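PDB 6Q4S: pentalenene synthase from Streptomyces chartreusis NRRL 3882, which probably converts (2E,6E)-farnesyl diphosphate to the bicyclic sesquiterpenol 7-epi-alpha-eudesmol by a magnesium-dependent 1,10-cyclization. Local coordinates for residues Y270-C281 with V294-I305. Sequence-based numbering, arbitrary orientation.
Sequences YLELQERVPQMC and VRMGVEAIQHWI
Tyr270 fills a knobs-into-holes socket made by Val298, Ile301, Gln302 and Ile305, its long side chain spanning a wide gap between the backbones. Its CG lies anti to the backbone N (chi1 172°), which sends the ring across to the other helix. Ile305 CD1 then rests over one face in a CH-pi contact, 4.1 Å from the centroid of the Tyr270 ring, while Ile301 CG2 comes obliquely to Tyr270 CE1 at 3.8 Å. Helix 206-228 also touches this end, with Met211 against Tyr270 and Ala215 against Ile301.

At the other end the packing is apolar, with sulfur-bearing side chains. Val277 CG1 slides past Val294 CG1 at 3.7 Å, and the same Val294 methyl meets Met280 CE tip to tip at 3.8 Å and Cys281 SG at 3.9 Å. Ala202 closes in on both Met280 and Val294.

The flank with Gln274 and Gln302 is polar and more accessible to solvent, yet the backbones come nearest here, and Gln274 CG leans on Val298 CG1 at 3.8 Å. Farther round, Arg295 turns from the interface to its own helix, bridging Glu299 through NH1.

Segments 270-281 and 294-305 run nearly antiparallel (167°), their axes no closer than 11.2 Å, on helices 252-284 and 288-313 of the all-helical terpene synthase fold. Such chemistry implies a pair held chiefly by van der Waals and CH-pi contacts, with the glutamines at its more accessible flank.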
ATOM      1  N   TYR A 270      -8.849   5.925  24.577  1.00 39.36           N
ATOM      2  CA  TYR A 270      -9.014   6.852  23.434  1.00 38.25           C
ATOM      3  C   TYR A 270      -9.187   8.302  23.935  1.00 47.24           C
ATOM      4  O   TYR A 270      -8.419   9.225  23.529  1.00 41.45           O
ATOM      5  CB  TYR A 270     -10.188   6.463  22.461  1.00 40.45           C
ATOM      6  CG  TYR A 270     -10.405   7.576  21.427  1.00 40.30           C
ATOM      7  CD1 TYR A 270      -9.531   7.723  20.327  1.00 39.78           C
ATOM      8  CD2 TYR A 270     -11.380   8.524  21.616  1.00 36.61           C
ATOM      9  CE1 TYR A 270      -9.681   8.763  19.428  1.00 42.46           C
ATOM     10  CE2 TYR A 270     -11.532   9.591  20.742  1.00 40.76           C
ATOM     11  CZ  TYR A 270     -10.681   9.725  19.651  1.00 44.86           C
ATOM     12  OH  TYR A 270     -10.849  10.796  18.782  1.00 42.62           O
ATOM     13  N   LEU A 271     -10.133   8.496  24.862  1.00 45.59           N
ATOM     14  CA  LEU A 271     -10.338   9.811  25.459  1.00 42.30           C
ATOM     15  C   LEU A 271      -9.116  10.388  26.186  1.00 49.70           C
ATOM     16  O   LEU A 271      -8.874  11.603  26.086  1.00 47.50           O
ATOM     17  CB  LEU A 271     -11.563   9.804  26.349  1.00 45.50           C
ATOM     18  CG  LEU A 271     -12.860   9.513  25.617  1.00 49.53           C
ATOM     19  CD1 LEU A 271     -14.020   9.347  26.602  1.00 49.97           C
ATOM     20  CD2 LEU A 271     -13.185  10.587  24.564  1.00 51.18           C
ATOM     21  N   GLU A 272      -8.330   9.550  26.868  1.00 48.17           N
ATOM     22  CA  GLU A 272      -7.050  10.004  27.494  1.00 54.15           C
ATOM     23  C   GLU A 272      -6.035  10.476  26.443  1.00 52.38           C
ATOM     24  O   GLU A 272      -5.276  11.439  26.662  1.00 44.31           O
ATOM     25  CB  GLU A 272      -6.361   8.910  28.327  1.00 56.16           C
ATOM     26  CG  GLU A 272      -7.036   8.515  29.648  1.00 70.38           C
ATOM     27  CD  GLU A 272      -6.638   7.119  30.219  1.00 74.10           C
ATOM     28  OE1 GLU A 272      -5.665   6.454  29.754  1.00 71.18           O
ATOM     29  OE2 GLU A 272      -7.330   6.663  31.171  1.00 79.75           O
ATOM     30  N   LEU A 273      -5.956   9.767  25.324  1.00 49.81           N
ATOM     31  CA  LEU A 273      -4.983  10.166  24.280  1.00 49.40           C
ATOM     32  C   LEU A 273      -5.496  11.443  23.608  1.00 37.06           C
ATOM     33  O   LEU A 273      -4.724  12.351  23.294  1.00 48.66           O
ATOM     34  CB  LEU A 273      -4.724   9.022  23.301  1.00 47.41           C
ATOM     35  CG  LEU A 273      -3.989   7.849  23.904  1.00 48.06           C
ATOM     36  CD1 LEU A 273      -4.026   6.650  22.985  1.00 46.85           C
ATOM     37  CD2 LEU A 273      -2.570   8.231  24.181  1.00 51.41           C
ATOM     38  N   GLN A 274      -6.788  11.553  23.411  1.00 40.70           N
ATOM     39  CA  GLN A 274      -7.341  12.818  22.932  1.00 43.52           C
ATOM     40  C   GLN A 274      -6.866  14.061  23.725  1.00 51.69           C
ATOM     41  O   GLN A 274      -6.524  15.087  23.143  1.00 48.93           O
ATOM     42  CB  GLN A 274      -8.844  12.800  22.935  1.00 43.09           C
ATOM     43  CG  GLN A 274      -9.493  12.837  21.597  1.00 40.90           C
ATOM     44  CD  GLN A 274     -10.982  13.017  21.656  1.00 45.42           C
ATOM     45  OE1 GLN A 274     -11.564  13.482  22.677  1.00 49.14           O
ATOM     46  NE2 GLN A 274     -11.622  12.749  20.533  1.00 38.03           N
ATOM     47  N   GLU A 275      -6.846  13.973  25.050  1.00 54.53           N
ATOM     48  CA  GLU A 275      -6.381  15.110  25.879  1.00 51.88           C
ATOM     49  C   GLU A 275      -4.870  15.341  25.735  1.00 50.34           C
ATOM     50  O   GLU A 275      -4.362  16.424  26.044  1.00 52.96           O
ATOM     51  CB  GLU A 275      -6.822  14.914  27.357  1.00 55.47           C
ATOM     52  CG  GLU A 275      -8.323  15.188  27.560  1.00 65.01           C
ATOM     53  CD  GLU A 275      -9.028  14.282  28.596  1.00 85.77           C
ATOM     54  OE1 GLU A 275      -8.508  14.088  29.727  1.00 79.82           O
ATOM     55  OE2 GLU A 275     -10.140  13.770  28.289  1.00 94.31           O
ATOM     56  N   ARG A 276      -4.143  14.345  25.250  1.00 42.72           N
ATOM     57  CA  ARG A 276      -2.699  14.507  25.030  1.00 47.23           C
ATOM     58  C   ARG A 276      -2.292  15.143  23.668  1.00 47.16           C
ATOM     59  O   ARG A 276      -1.126  15.443  23.443  1.00 38.30           O
ATOM     60  CB  ARG A 276      -2.036  13.150  25.211  1.00 54.36           C
ATOM     61  CG  ARG A 276      -0.841  13.199  26.131  1.00 67.03           C
ATOM     62  CD  ARG A 276      -0.153  11.850  26.162  1.00 70.01           C
ATOM     63  NE  ARG A 276      -0.937  10.898  26.938  1.00 72.38           N
ATOM     64  CZ  ARG A 276      -0.704   9.584  26.990  1.00 77.72           C
ATOM     65  NH1 ARG A 276       0.286   9.028  26.273  1.00 67.07           N
ATOM     66  NH2 ARG A 276      -1.487   8.809  27.752  1.00 75.62           N
ATOM     67  N   VAL A 277      -3.253  15.349  22.777  1.00 46.04           N
ATOM     68  CA  VAL A 277      -2.981  15.894  21.432  1.00 48.95           C
ATOM     69  C   VAL A 277      -2.224  17.259  21.448  1.00 52.23           C
ATOM     70  O   VAL A 277      -1.192  17.394  20.764  1.00 43.87           O
ATOM     71  CB  VAL A 277      -4.290  15.891  20.590  1.00 46.38           C
ATOM     72  CG1 VAL A 277      -4.200  16.774  19.340  1.00 53.14           C
ATOM     73  CG2 VAL A 277      -4.653  14.445  20.238  1.00 46.53           C
ATOM     74  N   PRO A 278      -2.672  18.227  22.283  1.00 54.86           N
ATOM     75  CA  PRO A 278      -1.860  19.455  22.412  1.00 56.48           C
ATOM     76  C   PRO A 278      -0.405  19.200  22.816  1.00 49.81           C
ATOM     77  O   PRO A 278       0.488  19.801  22.245  1.00 59.03           O
ATOM     78  CB  PRO A 278      -2.613  20.287  23.485  1.00 55.54           C
ATOM     79  CG  PRO A 278      -4.016  19.781  23.446  1.00 53.82           C
ATOM     80  CD  PRO A 278      -3.917  18.310  23.083  1.00 54.81           C
ATOM     81  N   GLN A 279      -0.130  18.301  23.740  1.00 47.23           N
ATOM     82  CA  GLN A 279       1.282  18.011  24.062  1.00 52.87           C
ATOM     83  C   GLN A 279       2.007  17.385  22.851  1.00 54.99           C
ATOM     84  O   GLN A 279       3.203  17.601  22.666  1.00 51.38           O
ATOM     85  CB  GLN A 279       1.399  17.122  25.318  1.00 59.70           C
ATOM     86  CG  GLN A 279       2.722  16.385  25.537  1.00 66.37           C
ATOM     87  CD  GLN A 279       2.639  15.413  26.711  1.00 76.79           C
ATOM     88  OE1 GLN A 279       2.624  15.833  27.867  1.00 85.49           O
ATOM     89  NE2 GLN A 279       2.584  14.106  26.420  1.00 78.20           N
ATOM     90  N   MET A 280       1.305  16.554  22.072  1.00 50.20           N
ATOM     91  CA  MET A 280       1.916  15.933  20.898  1.00 46.74           C
ATOM     92  C   MET A 280       2.332  17.044  19.914  1.00 39.25           C
ATOM     93  O   MET A 280       3.442  17.025  19.394  1.00 46.37           O
ATOM     94  CB  MET A 280       0.952  14.927  20.215  1.00 47.64           C
ATOM     95  CG  MET A 280       1.381  14.489  18.801  1.00 47.00           C
ATOM     96  SD  MET A 280       0.113  13.478  18.018  1.00 47.79           S
ATOM     97  CE  MET A 280      -0.921  14.750  17.362  1.00 49.72           C
ATOM     98  N   CYS A 281       1.430  17.996  19.687  1.00 39.67           N
ATOM     99  CA  CYS A 281       1.687  19.090  18.787  1.00 50.29           C
ATOM    100  C   CYS A 281       2.857  19.934  19.243  1.00 53.39           C
ATOM    101  O   CYS A 281       3.640  20.367  18.407  1.00 52.81           O
ATOM    102  CB  CYS A 281       0.454  19.953  18.613  1.00 48.08           C
ATOM    103  SG  CYS A 281      -0.925  19.146  17.769  1.00 55.29           S
ATOM    104  N   VAL A 294      -4.422  18.860  12.475  1.00 36.43           N
ATOM    105  CA  VAL A 294      -4.495  17.824  13.524  1.00 41.53           C
ATOM    106  C   VAL A 294      -5.859  17.727  14.189  1.00 42.32           C
ATOM    107  O   VAL A 294      -6.552  16.628  14.173  1.00 39.67           O
ATOM    108  CB  VAL A 294      -3.366  17.987  14.551  1.00 38.53           C
ATOM    109  CG1 VAL A 294      -3.549  17.039  15.756  1.00 41.13           C
ATOM    110  CG2 VAL A 294      -2.044  17.675  13.890  1.00 35.63           C
ATOM    111  N   ARG A 295      -6.316  18.869  14.687  1.00 42.47           N
ATOM    112  CA  ARG A 295      -7.634  18.947  15.316  1.00 44.86           C
ATOM    113  C   ARG A 295      -8.705  18.427  14.387  1.00 42.62           C
ATOM    114  O   ARG A 295      -9.557  17.644  14.810  1.00 43.11           O
ATOM    115  CB  ARG A 295      -7.961  20.375  15.822  1.00 47.41           C
ATOM    116  CG  ARG A 295      -9.378  20.536  16.371  1.00 57.16           C
ATOM    117  CD  ARG A 295      -9.761  21.977  16.758  1.00 65.53           C
ATOM    118  NE  ARG A 295      -9.675  22.876  15.601  1.00 70.53           N
ATOM    119  CZ  ARG A 295     -10.535  22.907  14.575  1.00 73.70           C
ATOM    120  NH1 ARG A 295     -11.610  22.121  14.506  1.00 72.45           N
ATOM    121  NH2 ARG A 295     -10.324  23.761  13.585  1.00 85.20           N
ATOM    122  N   MET A 296      -8.670  18.809  13.103  1.00 39.62           N
ATOM    123  CA  MET A 296      -9.650  18.267  12.155  1.00 39.16           C
ATOM    124  C   MET A 296      -9.529  16.713  11.967  1.00 32.61           C
ATOM    125  O   MET A 296     -10.544  16.029  11.736  1.00 32.09           O
ATOM    126  CB  MET A 296      -9.544  18.974  10.779  1.00 42.92           C
ATOM    127  CG  MET A 296     -10.146  20.395  10.757  1.00 46.11           C
ATOM    128  SD  MET A 296     -10.190  21.202   9.106  1.00 45.53           S
ATOM    129  CE  MET A 296      -8.415  21.426   8.880  1.00 43.47           C
ATOM    130  N   GLY A 297      -8.297  16.248  11.993  1.00 31.76           N
ATOM    131  CA  GLY A 297      -7.971  14.797  12.006  1.00 39.72           C
ATOM    132  C   GLY A 297      -8.643  14.046  13.138  1.00 37.16           C
ATOM    133  O   GLY A 297      -9.283  12.996  12.937  1.00 37.43           O
ATOM    134  N   VAL A 298      -8.544  14.620  14.328  1.00 36.55           N
ATOM    135  CA  VAL A 298      -9.179  14.041  15.507  1.00 34.95           C
ATOM    136  C   VAL A 298     -10.685  14.073  15.343  1.00 35.51           C
ATOM    137  O   VAL A 298     -11.377  13.100  15.648  1.00 39.39           O
ATOM    138  CB  VAL A 298      -8.700  14.772  16.794  1.00 35.24           C
ATOM    139  CG1 VAL A 298      -9.440  14.255  18.019  1.00 37.33           C
ATOM    140  CG2 VAL A 298      -7.210  14.645  16.934  1.00 36.55           C
ATOM    141  N   GLU A 299     -11.227  15.145  14.779  1.00 34.91           N
ATOM    142  CA  GLU A 299     -12.659  15.175  14.549  1.00 35.55           C
ATOM    143  C   GLU A 299     -13.172  14.111  13.586  1.00 35.99           C
ATOM    144  O   GLU A 299     -14.293  13.628  13.777  1.00 36.06           O
ATOM    145  CB  GLU A 299     -13.158  16.578  14.147  1.00 41.45           C
ATOM    146  CG  GLU A 299     -12.929  17.631  15.221  1.00 40.81           C
ATOM    147  CD  GLU A 299     -13.353  19.053  14.783  1.00 49.75           C
ATOM    148  OE1 GLU A 299     -14.166  19.299  13.807  1.00 43.86           O
ATOM    149  OE2 GLU A 299     -12.835  19.948  15.450  1.00 52.06           O
ATOM    150  N   ALA A 300     -12.385  13.770  12.554  1.00 33.10           N
ATOM    151  CA  ALA A 300     -12.740  12.704  11.646  1.00 31.74           C
ATOM    152  C   ALA A 300     -12.886  11.352  12.447  1.00 30.33           C
ATOM    153  O   ALA A 300     -13.776  10.597  12.175  1.00 32.84           O
ATOM    154  CB  ALA A 300     -11.670  12.543  10.525  1.00 30.77           C
ATOM    155  N   ILE A 301     -12.039  11.137  13.434  1.00 31.82           N
ATOM    156  CA  ILE A 301     -12.139   9.944  14.275  1.00 33.53           C
ATOM    157  C   ILE A 301     -13.453  10.013  15.064  1.00 37.68           C
ATOM    158  O   ILE A 301     -14.232   9.074  15.028  1.00 36.41           O
ATOM    159  CB  ILE A 301     -10.945   9.749  15.208  1.00 31.82           C
ATOM    160  CG1 ILE A 301      -9.641   9.645  14.420  1.00 30.95           C
ATOM    161  CG2 ILE A 301     -11.198   8.446  16.005  1.00 34.73           C
ATOM    162  CD1 ILE A 301      -8.415   9.671  15.277  1.00 34.63           C
ATOM    163  N   GLN A 302     -13.755  11.172  15.665  1.00 36.27           N
ATOM    164  CA  GLN A 302     -15.007  11.328  16.427  1.00 33.14           C
ATOM    165  C   GLN A 302     -16.230  11.135  15.571  1.00 38.55           C
ATOM    166  O   GLN A 302     -17.236  10.511  15.973  1.00 35.54           O
ATOM    167  CB  GLN A 302     -15.069  12.711  17.050  1.00 34.39           C
ATOM    168  CG  GLN A 302     -13.906  13.084  17.949  1.00 36.32           C
ATOM    169  CD  GLN A 302     -13.974  14.557  18.458  1.00 40.56           C
ATOM    170  OE1 GLN A 302     -14.717  15.387  17.947  1.00 45.25           O
ATOM    171  NE2 GLN A 302     -13.212  14.843  19.483  1.00 40.64           N
ATOM    172  N   HIS A 303     -16.177  11.640  14.349  1.00 35.09           N
ATOM    173  CA  HIS A 303     -17.295  11.430  13.468  1.00 31.48           C
ATOM    174  C   HIS A 303     -17.552   9.962  13.249  1.00 29.49           C
ATOM    175  O   HIS A 303     -18.719   9.559  13.066  1.00 29.49           O
ATOM    176  CB  HIS A 303     -17.130  12.167  12.097  1.00 32.86           C
ATOM    177  CG  HIS A 303     -16.912  13.654  12.223  1.00 40.93           C
ATOM    178  ND1 HIS A 303     -16.147  14.382  11.335  1.00 39.39           N
ATOM    179  CD2 HIS A 303     -17.362  14.543  13.146  1.00 41.13           C
ATOM    180  CE1 HIS A 303     -16.102  15.641  11.727  1.00 43.33           C
ATOM    181  NE2 HIS A 303     -16.814  15.760  12.834  1.00 41.28           N
ATOM    182  N   TRP A 304     -16.464   9.165  13.186  1.00 28.02           N
ATOM    183  CA  TRP A 304     -16.649   7.759  12.950  1.00 30.96           C
ATOM    184  C   TRP A 304     -17.223   7.036  14.200  1.00 30.81           C
ATOM    185  O   TRP A 304     -18.160   6.245  14.091  1.00 33.49           O
ATOM    186  CB  TRP A 304     -15.357   7.101  12.437  1.00 31.23           C
ATOM    187  CG  TRP A 304     -15.520   6.876  11.036  1.00 29.87           C
ATOM    188  CD1 TRP A 304     -15.065   7.690   9.969  1.00 33.71           C
ATOM    189  CD2 TRP A 304     -16.322   5.869  10.454  1.00 30.21           C
ATOM    190  NE1 TRP A 304     -15.524   7.196   8.787  1.00 33.73           N
ATOM    191  CE2 TRP A 304     -16.291   6.082   9.026  1.00 34.66           C
ATOM    192  CE3 TRP A 304     -17.053   4.791  10.974  1.00 30.93           C
ATOM    193  CZ2 TRP A 304     -16.963   5.267   8.140  1.00 34.07           C
ATOM    194  CZ3 TRP A 304     -17.741   3.952  10.067  1.00 35.31           C
ATOM    195  CH2 TRP A 304     -17.666   4.201   8.650  1.00 37.55           C
ATOM    196  N   ILE A 305     -16.596   7.245  15.340  1.00 32.82           N
ATOM    197  CA  ILE A 305     -17.058   6.581  16.572  1.00 34.84           C
ATOM    198  C   ILE A 305     -18.514   6.977  16.857  1.00 34.88           C
ATOM    199  O   ILE A 305     -19.386   6.091  16.979  1.00 32.96           O
ATOM    200  CB  ILE A 305     -16.186   6.931  17.789  1.00 36.39           C
ATOM    201  CG1 ILE A 305     -14.764   6.474  17.586  1.00 37.10           C
ATOM    202  CG2 ILE A 305     -16.814   6.287  19.040  1.00 41.72           C
ATOM    203  CD1 ILE A 305     -13.769   7.033  18.603  1.00 42.39           C
TER